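Local coordinates for protein UDP-N-acetylglucosamine 3-dehydrogenase (PDB 7BVJ) that catalyses the NAD(+)-dependent oxidation of the glucosamine 3-position of UDP-N-acetylglucosamine to a ketone, a step towards the diamino sugar of some lipid A, at residues F134-F148 / S212-W226. Residues are numbered along the deposited sequence; the frame is centred on the assembly and turned at random.
Sequences FGAPRYLEAERLAPF and SRVVREPARRMRIFW. With F8U ((2R,3R)-2,3-bis(oxidanyl)butane-1,4-disulfonic acid), chain F.
Y139 and F225 begin an antiparallel ladder between strands 139-147 and 219-225, neighbours in the mixed sheet of the Gfo/Idh/MocA C-terminal domain; the segment axes run 4.6 Å apart at 174°. R138 N and Y139 N both donate to F225 O, which defines a classic beta bulge. Packing is tight just beyond it. The W226 indole is sandwiched: F134 CB sits 3.8 Å from the five-membered ring centroid over one face, P137 CA 3.7 Å from it over the other, and the F134 ring presents its edge to the six-membered ring, planes at 76°. With its CG anti to the carbonyl carbon (chi1 -64°), W226 lays the indole against 134-137, where NE1 meets G135 O at 2.7 Å, the oxygen lying in the indole plane although the nitrogen stands above the carbonyl plane. Replacing W226 by an alanine is likely to leave G135 O without this donor and open a gap between F134 and P137. I224 CG2 presses on P137 CB at 3.4 Å.

The opposing character appears around E141, E143 and R221, polar and partly exposed, where two of three salt-bridge bonds are weak. E141 OE1 to R223 NE spans 3.5 Å, while the bound disulfonate lies over one face of the R223 guanidinium. E143 OE2 takes both R221 NH2, in a weak, bent bond, and R223 NH2, whose straighter bond, 3.2 Å long, has OE2 in the guanidinium plane but meets the carboxylate from above its plane.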
loop_
_atom_site.group_PDB
_atom_site.type_symbol
_atom_site.label_atom_id
_atom_site.label_comp_id
_atom_site.label_asym_id
_atom_site.label_seq_id
_atom_site.Cartn_x
_atom_site.Cartn_y
_atom_site.Cartn_z
ATOM N N PHE A 134 12.677 12.393 12.411
ATOM C CA PHE A 134 14.025 12.564 11.883
ATOM C C PHE A 134 14.097 13.504 10.685
ATOM O O PHE A 134 15.199 13.847 10.256
ATOM C CB PHE A 134 14.603 11.205 11.497
ATOM C CG PHE A 134 14.922 10.344 12.670
ATOM C CD1 PHE A 134 15.109 10.910 13.924
ATOM C CD2 PHE A 134 15.041 8.980 12.535
ATOM C CE1 PHE A 134 15.408 10.130 15.018
ATOM C CE2 PHE A 134 15.336 8.190 13.639
ATOM C CZ PHE A 134 15.525 8.767 14.875
ATOM N N GLY A 135 12.981 13.962 10.158
ATOM C CA GLY A 135 13.024 14.743 8.941
ATOM C C GLY A 135 13.090 13.852 7.712
ATOM O O GLY A 135 13.122 12.621 7.782
ATOM N N ALA A 136 13.098 14.508 6.560
ATOM C CA ALA A 136 13.188 13.804 5.295
ATOM C C ALA A 136 14.525 13.076 5.184
ATOM O O ALA A 136 15.586 13.707 5.318
ATOM C CB ALA A 136 13.031 14.785 4.128
ATOM N N PRO A 137 14.527 11.766 4.937
ATOM C CA PRO A 137 15.794 11.084 4.652
ATOM C C PRO A 137 16.451 11.670 3.418
ATOM O O PRO A 137 15.782 12.197 2.527
ATOM C CB PRO A 137 15.376 9.630 4.411
ATOM C CG PRO A 137 13.896 9.681 4.182
ATOM C CD PRO A 137 13.393 10.829 4.970
ATOM N N ARG A 138 17.775 11.557 3.374
ATOM C CA ARG A 138 18.536 12.004 2.220
ATOM C C ARG A 138 18.696 10.902 1.186
ATOM O O ARG A 138 18.760 11.197 -0.014
ATOM C CB ARG A 138 19.916 12.509 2.654
ATOM C CG ARG A 138 19.895 13.390 3.899
ATOM C CD ARG A 138 19.023 14.607 3.676
ATOM N NE ARG A 138 19.383 15.727 4.534
ATOM C CZ ARG A 138 18.792 16.913 4.470
ATOM N NH1 ARG A 138 17.808 17.110 3.596
ATOM N NH2 ARG A 138 19.177 17.897 5.271
ATOM N N TYR A 139 18.748 9.642 1.622
ATOM C CA TYR A 139 18.845 8.518 0.694
ATOM C C TYR A 139 18.020 7.340 1.204
ATOM O O TYR A 139 18.042 7.041 2.399
ATOM C CB TYR A 139 20.321 8.127 0.515
ATOM C CG TYR A 139 20.611 6.928 -0.367
ATOM C CD1 TYR A 139 20.228 6.900 -1.698
ATOM C CD2 TYR A 139 21.307 5.841 0.134
ATOM C CE1 TYR A 139 20.499 5.801 -2.498
ATOM C CE2 TYR A 139 21.585 4.754 -0.643
ATOM C CZ TYR A 139 21.185 4.732 -1.965
ATOM O OH TYR A 139 21.491 3.629 -2.739
ATOM N N LEU A 140 17.280 6.671 0.306
ATOM C CA LEU A 140 16.588 5.425 0.646
ATOM C C LEU A 140 16.978 4.326 -0.346
ATOM O O LEU A 140 17.014 4.552 -1.559
ATOM C CB LEU A 140 15.053 5.559 0.643
ATOM C CG LEU A 140 14.313 6.736 1.251
ATOM C CD1 LEU A 140 14.288 7.879 0.254
ATOM C CD2 LEU A 140 12.891 6.333 1.606
ATOM N N GLU A 141 17.251 3.133 0.185
ATOM C CA GLU A 141 17.656 1.964 -0.580
ATOM C C GLU A 141 16.744 0.822 -0.155
ATOM O O GLU A 141 16.730 0.460 1.022
ATOM C CB GLU A 141 19.112 1.622 -0.275
ATOM C CG GLU A 141 19.920 1.141 -1.418
ATOM C CD GLU A 141 21.399 1.061 -1.066
ATOM O OE1 GLU A 141 21.740 0.488 -0.005
ATOM O OE2 GLU A 141 22.216 1.575 -1.853
ATOM N N ALA A 142 15.989 0.241 -1.083
ATOM C CA ALA A 142 15.016 -0.767 -0.667
ATOM C C ALA A 142 15.021 -1.962 -1.609
ATOM O O ALA A 142 15.341 -1.841 -2.799
ATOM C CB ALA A 142 13.582 -0.185 -0.551
ATOM N N GLU A 143 14.663 -3.125 -1.044
ATOM C CA GLU A 143 14.499 -4.375 -1.787
ATOM C C GLU A 143 13.179 -5.042 -1.412
ATOM O O GLU A 143 12.907 -5.272 -0.226
ATOM C CB GLU A 143 15.657 -5.352 -1.528
ATOM C CG GLU A 143 17.030 -4.789 -1.801
ATOM C CD GLU A 143 18.115 -5.596 -1.126
ATOM O OE1 GLU A 143 18.604 -6.576 -1.744
ATOM O OE2 GLU A 143 18.461 -5.252 0.027
ATOM N N ARG A 144 12.368 -5.365 -2.419
ATOM C CA ARG A 144 11.133 -6.128 -2.230
ATOM C C ARG A 144 11.163 -7.296 -3.214
ATOM O O ARG A 144 10.827 -7.139 -4.390
ATOM C CB ARG A 144 9.906 -5.255 -2.438
ATOM C CG ARG A 144 8.659 -5.770 -1.768
ATOM C CD ARG A 144 7.633 -4.645 -1.604
ATOM N NE ARG A 144 8.032 -3.662 -0.594
ATOM C CZ ARG A 144 7.674 -3.710 0.690
ATOM N NH1 ARG A 144 6.908 -4.706 1.135
ATOM N NH2 ARG A 144 8.080 -2.762 1.531
ATOM N N LEU A 145 11.560 -8.456 -2.721
ATOM C CA LEU A 145 11.863 -9.630 -3.520
ATOM C C LEU A 145 10.929 -10.747 -3.092
ATOM O O LEU A 145 10.936 -11.149 -1.923
ATOM C CB LEU A 145 13.323 -10.050 -3.322
ATOM C CG LEU A 145 14.385 -8.957 -3.191
ATOM C CD1 LEU A 145 15.779 -9.572 -3.073
ATOM C CD2 LEU A 145 14.339 -8.004 -4.388
ATOM N N ALA A 146 10.130 -11.248 -4.033
ATOM C CA ALA A 146 9.164 -12.296 -3.760
ATOM C C ALA A 146 9.493 -13.551 -4.562
ATOM O O ALA A 146 9.872 -13.455 -5.733
ATOM C CB ALA A 146 7.747 -11.828 -4.100
ATOM N N PRO A 147 9.392 -14.731 -3.958
ATOM C CA PRO A 147 9.635 -15.961 -4.714
ATOM C C PRO A 147 8.587 -16.164 -5.796
ATOM O O PRO A 147 7.434 -15.739 -5.674
ATOM C CB PRO A 147 9.544 -17.056 -3.644
ATOM C CG PRO A 147 8.625 -16.486 -2.620
ATOM C CD PRO A 147 8.933 -15.008 -2.584
ATOM N N PHE A 148 8.999 -16.824 -6.870
ATOM C CA PHE A 148 8.070 -17.111 -7.954
ATOM C C PHE A 148 7.064 -18.168 -7.508
ATOM O O PHE A 148 7.448 -19.248 -7.049
ATOM C CB PHE A 148 8.828 -17.566 -9.195
ATOM C CG PHE A 148 8.076 -17.328 -10.458
ATOM C CD1 PHE A 148 7.843 -16.039 -10.902
ATOM C CD2 PHE A 148 7.564 -18.385 -11.180
ATOM C CE1 PHE A 148 7.131 -15.804 -12.068
ATOM C CE2 PHE A 148 6.850 -18.165 -12.344
ATOM C CZ PHE A 148 6.632 -16.875 -12.787
ATOM N N SER A 212 11.498 -7.702 -7.226
ATOM C CA SER A 212 11.617 -8.938 -7.994
ATOM C C SER A 212 10.518 -9.920 -7.592
ATOM O O SER A 212 10.121 -9.992 -6.421
ATOM C CB SER A 212 12.983 -9.600 -7.795
ATOM O OG SER A 212 13.033 -10.844 -8.485
ATOM N N ARG A 213 10.051 -10.693 -8.576
ATOM C CA ARG A 213 9.073 -11.754 -8.360
ATOM C C ARG A 213 9.636 -13.144 -8.636
ATOM O O ARG A 213 8.864 -14.108 -8.710
ATOM C CB ARG A 213 7.821 -11.518 -9.219
ATOM C CG ARG A 213 8.090 -11.465 -10.693
ATOM C CD ARG A 213 6.821 -11.333 -11.508
ATOM N NE ARG A 213 7.118 -11.452 -12.930
ATOM C CZ ARG A 213 6.305 -11.076 -13.909
ATOM N NH1 ARG A 213 5.117 -10.564 -13.629
ATOM N NH2 ARG A 213 6.681 -11.227 -15.176
ATOM N N VAL A 214 10.951 -13.285 -8.773
ATOM C CA VAL A 214 11.546 -14.577 -9.097
ATOM C C VAL A 214 12.698 -14.966 -8.168
ATOM O O VAL A 214 13.613 -15.680 -8.587
ATOM C CB VAL A 214 12.036 -14.583 -10.559
ATOM C CG1 VAL A 214 10.868 -14.499 -11.518
ATOM C CG2 VAL A 214 13.030 -13.432 -10.797
ATOM N N VAL A 215 12.702 -14.500 -6.917
ATOM C CA VAL A 215 13.845 -14.819 -6.053
ATOM C C VAL A 215 13.654 -16.192 -5.414
ATOM O O VAL A 215 12.570 -16.784 -5.497
ATOM C CB VAL A 215 14.077 -13.756 -4.961
ATOM C CG1 VAL A 215 14.827 -12.556 -5.522
ATOM C CG2 VAL A 215 12.769 -13.352 -4.330
ATOM N N ARG A 216 14.712 -16.707 -4.776
ATOM C CA ARG A 216 14.599 -17.942 -4.004
ATOM C C ARG A 216 13.795 -17.720 -2.726
ATOM O O ARG A 216 12.717 -18.303 -2.538
ATOM C CB ARG A 216 15.991 -18.481 -3.663
ATOM C CG ARG A 216 16.858 -18.858 -4.859
ATOM C CD ARG A 216 17.650 -20.134 -4.588
ATOM N NE ARG A 216 16.762 -21.283 -4.410
ATOM C CZ ARG A 216 17.103 -22.542 -4.668
ATOM N NH1 ARG A 216 18.322 -22.819 -5.114
ATOM N NH2 ARG A 216 16.227 -23.525 -4.481
ATOM N N GLU A 217 14.300 -16.867 -1.838
ATOM C CA GLU A 217 13.616 -16.611 -0.580
ATOM C C GLU A 217 13.149 -15.157 -0.505
ATOM O O GLU A 217 13.793 -14.259 -1.062
ATOM C CB GLU A 217 14.531 -16.922 0.614
ATOM C CG GLU A 217 15.677 -15.930 0.806
ATOM C CD GLU A 217 16.859 -16.209 -0.113
ATOM O OE1 GLU A 217 17.986 -16.379 0.407
ATOM O OE2 GLU A 217 16.660 -16.261 -1.352
ATOM N N PRO A 218 12.030 -14.899 0.176
ATOM C CA PRO A 218 11.522 -13.525 0.268
ATOM C C PRO A 218 12.530 -12.591 0.930
ATOM O O PRO A 218 13.368 -13.007 1.737
ATOM C CB PRO A 218 10.257 -13.670 1.124
ATOM C CG PRO A 218 9.925 -15.133 1.096
ATOM C CD PRO A 218 11.220 -15.845 0.956
ATOM N N ALA A 219 12.445 -11.316 0.569
ATOM C CA ALA A 219 13.281 -10.287 1.183
ATOM C C ALA A 219 12.553 -8.956 1.081
ATOM O O ALA A 219 12.199 -8.530 -0.020
ATOM C CB ALA A 219 14.648 -10.211 0.510
ATOM N N ARG A 220 12.318 -8.314 2.225
ATOM C CA ARG A 220 11.584 -7.049 2.314
ATOM C C ARG A 220 12.380 -6.158 3.257
ATOM O O ARG A 220 12.174 -6.211 4.477
ATOM C CB ARG A 220 10.162 -7.267 2.831
ATOM C CG ARG A 220 9.125 -7.527 1.781
ATOM C CD ARG A 220 7.757 -7.582 2.406
ATOM N NE ARG A 220 7.065 -8.819 2.078
ATOM C CZ ARG A 220 5.848 -9.138 2.517
ATOM N NH1 ARG A 220 5.189 -8.303 3.321
ATOM N NH2 ARG A 220 5.291 -10.293 2.156
ATOM N N ARG A 221 13.280 -5.350 2.693
ATOM C CA ARG A 221 14.201 -4.562 3.494
ATOM C C ARG A 221 14.277 -3.134 2.969
ATOM O O ARG A 221 14.001 -2.871 1.791
ATOM C CB ARG A 221 15.576 -5.227 3.520
ATOM C CG ARG A 221 15.543 -6.607 4.199
ATOM C CD ARG A 221 16.928 -7.183 4.444
ATOM N NE ARG A 221 17.801 -7.056 3.281
ATOM C CZ ARG A 221 18.109 -8.051 2.455
ATOM N NH1 ARG A 221 17.610 -9.267 2.653
ATOM N NH2 ARG A 221 18.917 -7.828 1.423
ATOM N N MET A 222 14.618 -2.210 3.872
ATOM C CA MET A 222 14.839 -0.808 3.515
ATOM C C MET A 222 15.904 -0.214 4.420
ATOM O O MET A 222 15.759 -0.213 5.647
ATOM C CB MET A 222 13.562 0.030 3.619
ATOM C CG MET A 222 13.769 1.504 3.204
ATOM S SD MET A 222 12.257 2.501 3.279
ATOM C CE MET A 222 11.495 2.035 1.740
ATOM N N ARG A 223 16.959 0.311 3.817
ATOM C CA ARG A 223 17.932 1.120 4.521
ATOM C C ARG A 223 17.673 2.593 4.207
ATOM O O ARG A 223 17.313 2.955 3.079
ATOM C CB ARG A 223 19.351 0.688 4.140
ATOM C CG ARG A 223 19.681 -0.689 4.724
ATOM C CD ARG A 223 20.938 -1.324 4.131
ATOM N NE ARG A 223 20.836 -1.555 2.687
ATOM C CZ ARG A 223 20.187 -2.575 2.117
ATOM N NH1 ARG A 223 19.561 -3.493 2.846
ATOM N NH2 ARG A 223 20.164 -2.671 0.805
ATOM N N ILE A 224 17.790 3.430 5.235
ATOM C CA ILE A 224 17.415 4.833 5.175
ATOM C C ILE A 224 18.549 5.654 5.776
ATOM O O ILE A 224 19.025 5.349 6.877
ATOM C CB ILE A 224 16.096 5.083 5.921
ATOM C CG1 ILE A 224 15.028 4.056 5.500
ATOM C CG2 ILE A 224 15.641 6.493 5.710
ATOM C CD1 ILE A 224 13.682 4.274 6.151
ATOM N N PHE A 225 18.983 6.687 5.058
ATOM C CA PHE A 225 20.125 7.506 5.437
ATOM C C PHE A 225 19.686 8.955 5.602
ATOM O O PHE A 225 19.197 9.583 4.648
ATOM C CB PHE A 225 21.243 7.421 4.390
ATOM C CG PHE A 225 21.779 6.030 4.158
ATOM C CD1 PHE A 225 23.002 5.644 4.693
ATOM C CD2 PHE A 225 21.074 5.116 3.375
ATOM C CE1 PHE A 225 23.494 4.357 4.468
ATOM C CE2 PHE A 225 21.567 3.836 3.149
ATOM C CZ PHE A 225 22.776 3.461 3.699
ATOM N N TRP A 226 19.870 9.475 6.814
ATOM C CA TRP A 226 19.838 10.896 7.117
ATOM C C TRP A 226 21.271 11.374 7.298
ATOM O O TRP A 226 22.221 10.590 7.276
ATOM C CB TRP A 226 19.019 11.185 8.379
ATOM C CG TRP A 226 17.558 10.840 8.303
ATOM C CD1 TRP A 226 16.528 11.694 8.020
ATOM C CD2 TRP A 226 16.961 9.562 8.547
ATOM N NE1 TRP A 226 15.336 11.023 8.054
ATOM C CE2 TRP A 226 15.570 9.713 8.380
ATOM C CE3 TRP A 226 17.470 8.298 8.873
ATOM C CZ2 TRP A 226 14.677 8.651 8.539
ATOM C CZ3 TRP A 226 16.595 7.256 9.034
ATOM C CH2 TRP A 226 15.202 7.435 8.880
HETATM C C01 F8U F . 23.704 -3.809 3.035
HETATM C C02 F8U F . 23.924 -5.090 3.851
HETATM C C03 F8U F . 23.225 -5.243 5.201
HETATM C C04 F8U F . 22.777 -3.977 5.909
HETATM O O06 F8U F . 22.347 -5.563 8.218
HETATM O O07 F8U F . 22.415 -3.299 8.546
HETATM O O08 F8U F . 20.564 -4.405 7.360
HETATM O O09 F8U F . 24.115 -5.871 6.047
HETATM O O10 F8U F . 23.442 -6.162 3.114
HETATM O O12 F8U F . 25.949 -2.123 2.833
HETATM O O13 F8U F . 24.047 -1.066 3.489
HETATM O O14 F8U F . 25.003 -2.692 5.068
HETATM S S05 F8U F . 21.996 -4.296 7.531
HETATM S S11 F8U F . 24.717 -2.405 3.622
HETATM O O HOH W 1 8.650 -10.668 -0.304
HETATM O O HOH W 2 6.236 -13.634 -6.787
#